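Local coordinates for protein putative alpha-galactosidase (Bacteroides fragilis, PDB 4NZJ) that probably catalyses the hydrolysis of terminal, non-reducing alpha-D-galactose residues from alpha-D-galactosides, at residues H19-P25 with Q87-G93; L48-L52 with I61-M65; D94-L98 with R247-Y251. One frame throughout, in Å; residues are numbered along the deposited sequence. Where two conformers were deposited one is given.

In the fold
The three contacts trace a path from the outer sheet of the N-terminal Ig-like domain to the floor of the catalytic TIM barrel. Contact 2 falls within the stretch of chain that contact 1 brings together, and their centres lie about 11 Å apart. They meet in the sandwich core, where Ile90 CD1 packs 3.7 Å from Leu52 CD1. Contact 3 joins the domain linker to the barrel, its centre about 10 Å from that of contact 1, and Tyr24 N probably hydrogen-bonds Ser248 OG at 2.9 Å. Contacts 2 and 3 do not touch; their nearest atoms are about 8 Å apart. In TIM barrels the active site lies at the C-terminal strand ends, whereas contact 3 involves the start of a strand.

Contact 1 of 3, residues H19-P25 with Q87-G93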
# COMPACT_ATOMS: atom_id res chain seq x y z
N HIS A 19 5.63 -9.38 -7.37
CA HIS A 19 5.84 -10.48 -8.31
C HIS A 19 4.59 -11.36 -8.47
O HIS A 19 4.66 -12.46 -9.04
CB HIS A 19 7.03 -11.33 -7.85
CG HIS A 19 8.29 -10.54 -7.65
ND1 HIS A 19 8.95 -9.92 -8.69
CD2 HIS A 19 9.01 -10.29 -6.53
CE1 HIS A 19 10.03 -9.31 -8.21
NE2 HIS A 19 10.08 -9.52 -6.91
N ILE A 20 3.46 -10.87 -7.97
CA ILE A 20 2.17 -11.53 -8.17
C ILE A 20 1.12 -10.44 -8.26
O ILE A 20 1.22 -9.42 -7.58
CB ILE A 20 1.84 -12.53 -7.04
CG1 ILE A 20 0.60 -13.35 -7.40
CG2 ILE A 20 1.65 -11.82 -5.70
CD1 ILE A 20 0.31 -14.47 -6.43
N ILE A 21 0.12 -10.64 -9.12
CA ILE A 21 -0.93 -9.65 -9.34
C ILE A 21 -2.24 -10.37 -9.64
O ILE A 21 -2.27 -11.30 -10.45
CB ILE A 21 -0.54 -8.66 -10.47
CG1 ILE A 21 -1.57 -7.53 -10.61
CG2 ILE A 21 -0.37 -9.38 -11.80
CD1 ILE A 21 -1.47 -6.47 -9.54
N GLY A 22 -3.32 -9.91 -9.00
CA GLY A 22 -4.64 -10.48 -9.18
C GLY A 22 -5.57 -9.52 -9.90
O GLY A 22 -5.46 -8.30 -9.74
N ASN A 23 -6.47 -10.08 -10.70
CA ASN A 23 -7.49 -9.30 -11.40
C ASN A 23 -8.71 -10.18 -11.67
O ASN A 23 -8.58 -11.40 -11.79
CB ASN A 23 -6.91 -8.78 -12.72
CG ASN A 23 -7.61 -7.53 -13.23
OD1 ASN A 23 -8.10 -7.48 -14.36
ND2 ASN A 23 -7.65 -6.50 -12.40
N TYR A 24 -9.90 -9.58 -11.74
CA TYR A 24 -11.10 -10.33 -12.10
C TYR A 24 -11.11 -10.65 -13.59
O TYR A 24 -10.63 -9.85 -14.40
CB TYR A 24 -12.39 -9.56 -11.78
CG TYR A 24 -12.61 -9.14 -10.34
CD1 TYR A 24 -12.07 -9.85 -9.28
CD2 TYR A 24 -13.41 -8.03 -10.04
CE1 TYR A 24 -12.29 -9.47 -7.96
CE2 TYR A 24 -13.63 -7.64 -8.73
CZ TYR A 24 -13.08 -8.36 -7.70
OH TYR A 24 -13.29 -7.97 -6.39
N PRO A 25 -11.69 -11.80 -13.97
CA PRO A 25 -11.85 -12.10 -15.40
C PRO A 25 -12.76 -11.08 -16.09
O PRO A 25 -13.67 -10.54 -15.46
CB PRO A 25 -12.47 -13.50 -15.41
CG PRO A 25 -13.09 -13.66 -14.07
CD PRO A 25 -12.26 -12.87 -13.12
N GLN A 87 10.14 -13.68 -12.80
CA GLN A 87 8.83 -14.28 -12.99
C GLN A 87 7.75 -13.33 -12.45
O GLN A 87 7.96 -12.63 -11.46
CB GLN A 87 8.72 -15.62 -12.26
CG GLN A 87 9.79 -16.65 -12.59
CD GLN A 87 9.63 -17.26 -13.97
OE1 GLN A 87 9.88 -16.61 -14.98
NE2 GLN A 87 9.23 -18.53 -14.01
N LEU A 88 6.60 -13.32 -13.12
CA LEU A 88 5.40 -12.66 -12.61
C LEU A 88 4.26 -13.66 -12.70
O LEU A 88 4.03 -14.26 -13.75
CB LEU A 88 5.07 -11.42 -13.44
CG LEU A 88 3.73 -10.73 -13.14
CD1 LEU A 88 3.74 -10.08 -11.76
CD2 LEU A 88 3.41 -9.70 -14.21
N VAL A 89 3.55 -13.84 -11.59
CA VAL A 89 2.36 -14.69 -11.58
C VAL A 89 1.14 -13.79 -11.70
O VAL A 89 0.97 -12.86 -10.90
CB VAL A 89 2.28 -15.56 -10.31
CG1 VAL A 89 0.95 -16.30 -10.25
CG2 VAL A 89 3.44 -16.54 -10.30
N ILE A 90 0.31 -14.05 -12.70
CA ILE A 90 -0.96 -13.34 -12.86
C ILE A 90 -2.09 -14.29 -12.48
O ILE A 90 -2.23 -15.35 -13.09
CB ILE A 90 -1.15 -12.84 -14.31
CG1 ILE A 90 -0.03 -11.86 -14.67
CG2 ILE A 90 -2.52 -12.19 -14.48
CD1 ILE A 90 -0.01 -11.42 -16.12
N ARG A 91 -2.87 -13.91 -11.47
CA ARG A 91 -4.00 -14.72 -11.04
C ARG A 91 -5.27 -14.04 -11.48
O ARG A 91 -5.58 -12.93 -11.05
CB ARG A 91 -4.00 -14.92 -9.52
CG ARG A 91 -5.22 -15.70 -9.02
CD ARG A 91 -5.04 -16.12 -7.57
NE ARG A 91 -3.83 -16.92 -7.42
CZ ARG A 91 -3.13 -17.04 -6.30
NH1 ARG A 91 -3.51 -16.44 -5.18
NH2 ARG A 91 -2.03 -17.79 -6.30
N ILE A 92 -6.01 -14.72 -12.36
CA ILE A 92 -7.31 -14.25 -12.79
C ILE A 92 -8.35 -15.05 -12.01
O ILE A 92 -8.39 -16.27 -12.08
CB ILE A 92 -7.50 -14.41 -14.31
CG1 ILE A 92 -6.40 -13.65 -15.07
CG2 ILE A 92 -8.88 -13.92 -14.74
CD1 ILE A 92 -6.33 -12.17 -14.79
N GLY A 93 -9.18 -14.34 -11.25
CA GLY A 93 -10.13 -14.97 -10.35
C GLY A 93 -10.84 -13.91 -9.53
O GLY A 93 -11.08 -12.82 -10.02
O HOH W 1 8.26 -9.74 -11.25
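His19 O accepts the N-H of Val89 at 3.1 Å, the first of five backbone bonds joining these segments; the donor stands well above the carbonyl plane. At the edge of the imidazole, in its plane, a water bonds to ND1 of His19 and donates to Gln87 O, extending the pairing through solvent. Ile20 is stretched out, with CG1 anti to the backbone N (chi1 -171°). CG1 therefore runs alongside Val89, 4.0 Å from its CB, and CD1 reaches over one face of the Arg91 guanidinium, 4.1 Å from NH2. Salt bridges from Arg91 to Asp70 and Glu95 hold that flat group in place.

Ile21 uses both backbone polar groups, giving its N-H to Val89 O and accepting from Arg91 N at 2.9 Å. This offset bonding defines a parallel pair: strand 20-23 runs beside strand 82-92 at the edge of a mixed sheet, much as the A' strand lies against G in Ig folds. Gly22 brings CA within 3.2 Å of Arg91 O in a CA-H...O contact. Asn23 repeats the pattern, its N-H going to Arg91 O and its carbonyl accepting from Gly93 N. Tyr24 presents its ring edge, CD1 lying 3.2 Å from Gly93 O. Pro25 CB settles against Ile92 CG2 at 3.7 Å, while its CD leans on Gly93 O.

Contact 2 of 3, residues L48-L52 with I61-M65; sequences LPEGL and ISGVM
Leu52 drives its forked end into a hollow between Ile61 and Met65, a selenomethionine for which two conformers were deposited; what follows concerns one of them. Leu52 CD1 reaches furthest, touching the Met65 selenium at 3.4 Å and, with its other flank, Ile61 CG2 at 4.0 Å. The second methyl, CD2, lies over C and CA of Gly63. The Leu52 and Met65 side chains cross nearly perpendicular, CG of Leu52 against CG of Met65. Met65 turns back on itself at its last torsion (chi3 60°), which carries CE to the CB-CG edge of the Pro49 ring, 3.5 Å from CB. Leu48 fills the other end: its CD1 slides past Ile61 in the opposite direction and rests on CG2, so one isoleucine methyl is shared by two leucines.

The loop carrying these bumps is a type II beta turn from Pro49 to Leu52, closed by Leu52 N to Pro49 O, and it leads into strand 52-55, which with strand 60-64 forms an antiparallel hairpin of the Ig-like domain. Leu52 and Gly63 form a non-hydrogen-bonded pair. Next to it Gly51 O, from the third residue of the turn, receives Val64 N at 2.9 Å, with the donor 40° above the carbonyl plane. The same oxygen comes within 3.2 Å of Gly63 CA, on the side where a side chain would stand, an approach that the glycine permits. On the inner side the facing sheet covers the knobs: Leu52 packs on Ile90, Ile61 on Leu88, Met65 on Ile92, and Pro49 on Tyr71 and Val73.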
# COMPACT_ATOMS: atom_id res chain seq x y z
N LEU A 48 3.31 -14.46 -22.02
CA LEU A 48 2.28 -13.49 -21.66
C LEU A 48 0.96 -14.04 -22.20
O LEU A 48 0.86 -14.33 -23.39
CB LEU A 48 2.57 -12.11 -22.25
CG LEU A 48 1.65 -10.99 -21.75
CD1 LEU A 48 1.89 -10.70 -20.28
CD2 LEU A 48 1.85 -9.73 -22.58
N PRO A 49 -0.05 -14.20 -21.33
CA PRO A 49 -1.26 -14.89 -21.78
C PRO A 49 -2.07 -14.11 -22.81
O PRO A 49 -2.04 -12.88 -22.85
CB PRO A 49 -2.08 -15.05 -20.50
CG PRO A 49 -1.14 -14.84 -19.38
CD PRO A 49 -0.08 -13.91 -19.89
N GLU A 50 -2.81 -14.85 -23.63
CA GLU A 50 -3.74 -14.28 -24.59
C GLU A 50 -4.72 -13.37 -23.85
O GLU A 50 -5.26 -13.74 -22.81
CB GLU A 50 -4.49 -15.41 -25.30
CG GLU A 50 -5.58 -14.96 -26.25
CD GLU A 50 -6.24 -16.14 -26.95
OE1 GLU A 50 -5.53 -17.11 -27.30
OE2 GLU A 50 -7.47 -16.10 -27.15
N GLY A 51 -4.93 -12.18 -24.40
CA GLY A 51 -5.75 -11.16 -23.76
C GLY A 51 -4.92 -9.97 -23.33
O GLY A 51 -5.43 -8.86 -23.21
N LEU A 52 -3.63 -10.21 -23.08
CA LEU A 52 -2.71 -9.17 -22.63
C LEU A 52 -1.63 -8.90 -23.66
O LEU A 52 -1.29 -9.77 -24.46
CB LEU A 52 -2.06 -9.56 -21.31
CG LEU A 52 -3.00 -9.82 -20.13
CD1 LEU A 52 -2.22 -10.19 -18.89
CD2 LEU A 52 -3.89 -8.61 -19.87
N ILE A 61 1.90 -3.68 -19.17
CA ILE A 61 1.09 -4.81 -19.61
C ILE A 61 -0.36 -4.39 -19.52
O ILE A 61 -0.81 -3.93 -18.47
CB ILE A 61 1.29 -6.03 -18.69
CG1 ILE A 61 2.75 -6.48 -18.69
CG2 ILE A 61 0.36 -7.17 -19.11
CD1 ILE A 61 3.06 -7.53 -17.64
N SER A 62 -1.11 -4.55 -20.61
CA SER A 62 -2.53 -4.17 -20.59
C SER A 62 -3.38 -5.11 -21.43
O SER A 62 -2.87 -5.81 -22.31
CB SER A 62 -2.71 -2.74 -21.09
OG SER A 62 -2.36 -2.62 -22.45
N GLY A 63 -4.67 -5.12 -21.14
CA GLY A 63 -5.63 -5.92 -21.89
C GLY A 63 -6.76 -6.42 -21.00
O GLY A 63 -7.10 -5.78 -20.01
N VAL A 64 -7.32 -7.56 -21.38
CA VAL A 64 -8.38 -8.22 -20.63
C VAL A 64 -8.17 -9.73 -20.69
O VAL A 64 -7.97 -10.28 -21.77
CB VAL A 64 -9.77 -7.89 -21.22
CG1 VAL A 64 -10.86 -8.67 -20.48
CG2 VAL A 64 -10.05 -6.40 -21.15
N MSE A 65 -8.22 -10.39 -19.53
CA MSE A 65 -8.14 -11.84 -19.50
C MSE A 65 -9.50 -12.38 -19.14
O MSE A 65 -10.14 -11.92 -18.20
CB MSE A 65 -7.04 -12.31 -18.55
CG MSE A 65 -5.69 -11.98 -19.18
SE MSE A 65 -4.24 -12.87 -18.20
CE MSE A 65 -4.87 -14.71 -18.48

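Contact 3 of 3, residues D94-L98 with R247-Y251; sequences DELLL and RSIVY
Leu96 and Val250 make the nearest backbone approach, 6.8 Å between their CA atoms, and no hydrogen bond crosses from one segment to the other. Residues 94-98 form an irregular linker between strand 82-92 of the Ig-like domain and strand 102-105, first of the barrel. Residues 247-251 enter strand 250-254, the fifth in the chain order of the TIM barrel. At Leu97 the linker adopts a left-handed backbone conformation (phi 47°, psi 60°), and both Leu96 and Leu97 direct their CB atoms at the strand start.

Leu96 divides its two methyls. CD2 lies 3.9 Å from Ser248 CB, while CD1 rests against the peptide that joins Ile249 to Val250, 3.9 Å from Ile249 O. Leu97 lies crosswise to Val250, fork against fork. Its CD1 presses on Val250 CG1 at 3.5 Å, a tight carbon contact, its CG sits 3.8 Å from CG2, and its CD2 touches CG2 as well. The torsion of Val250 (chi1 168°, CG1 anti to the backbone N) turns both methyls toward Leu97, CG2 lying near Leu96 as well. Tyr138, on a nearby barrel strand, packs on both Leu97 and Val250.

Several polar groups here bond to other parts of the fold. Ser248 OG bonds to Thr27 and to the backbone N of Tyr24, the carbonyls of Leu96 and Leu97 are bonded to Ser313 and Trp315, and Val250 bonds to Leu217 of strand 216-220 and to Asp215 just before it. Contact between the segments is thus van der Waals, mostly between hydrocarbon groups and without directional bonds, while hydrogen bonds to the surrounding fold hold each side.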
# COMPACT_ATOMS: atom_id res chain seq x y z
N ASP A 94 -11.18 -14.23 -8.29
CA ASP A 94 -11.92 -13.28 -7.46
C ASP A 94 -11.04 -12.65 -6.38
O ASP A 94 -11.56 -12.14 -5.38
CB ASP A 94 -13.16 -13.94 -6.86
CG ASP A 94 -12.84 -15.07 -5.91
OD1 ASP A 94 -11.65 -15.44 -5.77
OD2 ASP A 94 -13.79 -15.61 -5.30
N GLU A 95 -9.73 -12.63 -6.61
CA GLU A 95 -8.75 -12.16 -5.62
C GLU A 95 -8.00 -10.92 -6.13
O GLU A 95 -7.22 -11.02 -7.07
CB GLU A 95 -7.76 -13.28 -5.31
CG GLU A 95 -8.41 -14.53 -4.74
CD GLU A 95 -7.52 -15.76 -4.83
OE1 GLU A 95 -6.37 -15.71 -4.36
OE2 GLU A 95 -7.98 -16.78 -5.39
N LEU A 96 -8.26 -9.77 -5.52
CA LEU A 96 -7.47 -8.56 -5.80
C LEU A 96 -6.48 -8.31 -4.67
O LEU A 96 -6.59 -8.91 -3.61
CB LEU A 96 -8.39 -7.34 -5.95
CG LEU A 96 -9.52 -7.45 -6.97
CD1 LEU A 96 -10.26 -6.12 -7.09
CD2 LEU A 96 -8.99 -7.89 -8.32
N LEU A 97 -5.52 -7.41 -4.89
CA LEU A 97 -4.49 -7.08 -3.89
C LEU A 97 -3.87 -8.31 -3.24
O LEU A 97 -3.91 -8.49 -2.01
CB LEU A 97 -5.05 -6.14 -2.82
CG LEU A 97 -5.56 -4.78 -3.29
CD1 LEU A 97 -5.89 -3.90 -2.09
CD2 LEU A 97 -4.57 -4.10 -4.22
N LEU A 98 -3.26 -9.14 -4.07
CA LEU A 98 -2.54 -10.32 -3.61
C LEU A 98 -1.28 -9.92 -2.84
O LEU A 98 -0.73 -10.72 -2.08
CB LEU A 98 -2.21 -11.25 -4.79
CG LEU A 98 -3.46 -11.93 -5.36
CD1 LEU A 98 -3.15 -12.63 -6.68
CD2 LEU A 98 -4.04 -12.93 -4.36
N ARG A 247 -15.45 -3.69 -13.83
CA ARG A 247 -14.06 -3.40 -13.45
C ARG A 247 -13.65 -4.17 -12.21
O ARG A 247 -14.50 -4.58 -11.40
CB ARG A 247 -13.85 -1.91 -13.18
CG ARG A 247 -13.97 -1.01 -14.39
CD ARG A 247 -13.45 0.38 -14.09
NE ARG A 247 -11.99 0.47 -14.05
CZ ARG A 247 -11.20 0.48 -15.13
NH1 ARG A 247 -11.71 0.39 -16.36
NH2 ARG A 247 -9.88 0.57 -14.99
N SER A 248 -12.35 -4.36 -12.05
CA SER A 248 -11.78 -4.85 -10.80
C SER A 248 -11.54 -3.66 -9.88
O SER A 248 -10.51 -3.00 -9.97
CB SER A 248 -10.46 -5.58 -11.04
OG SER A 248 -10.66 -6.78 -11.75
N ILE A 249 -12.51 -3.38 -9.01
CA ILE A 249 -12.41 -2.23 -8.11
C ILE A 249 -12.05 -2.68 -6.69
O ILE A 249 -12.80 -3.41 -6.03
CB ILE A 249 -13.70 -1.39 -8.09
CG1 ILE A 249 -14.06 -0.97 -9.52
CG2 ILE A 249 -13.52 -0.16 -7.20
CD1 ILE A 249 -15.30 -0.10 -9.64
N VAL A 250 -10.88 -2.24 -6.24
CA VAL A 250 -10.44 -2.49 -4.87
C VAL A 250 -11.37 -1.76 -3.91
O VAL A 250 -11.73 -0.61 -4.14
CB VAL A 250 -8.98 -2.03 -4.67
CG1 VAL A 250 -8.60 -2.01 -3.19
CG2 VAL A 250 -8.04 -2.91 -5.47
N TYR A 251 -11.71 -2.42 -2.81
CA TYR A 251 -12.68 -1.92 -1.86
C TYR A 251 -12.00 -1.70 -0.52
O TYR A 251 -11.63 -2.65 0.17
CB TYR A 251 -13.82 -2.94 -1.75
CG TYR A 251 -15.06 -2.50 -1.00
CD1 TYR A 251 -15.37 -1.15 -0.81
CD2 TYR A 251 -15.96 -3.46 -0.54
CE1 TYR A 251 -16.54 -0.79 -0.14
CE2 TYR A 251 -17.11 -3.10 0.12
CZ TYR A 251 -17.40 -1.77 0.32
OH TYR A 251 -18.56 -1.42 0.98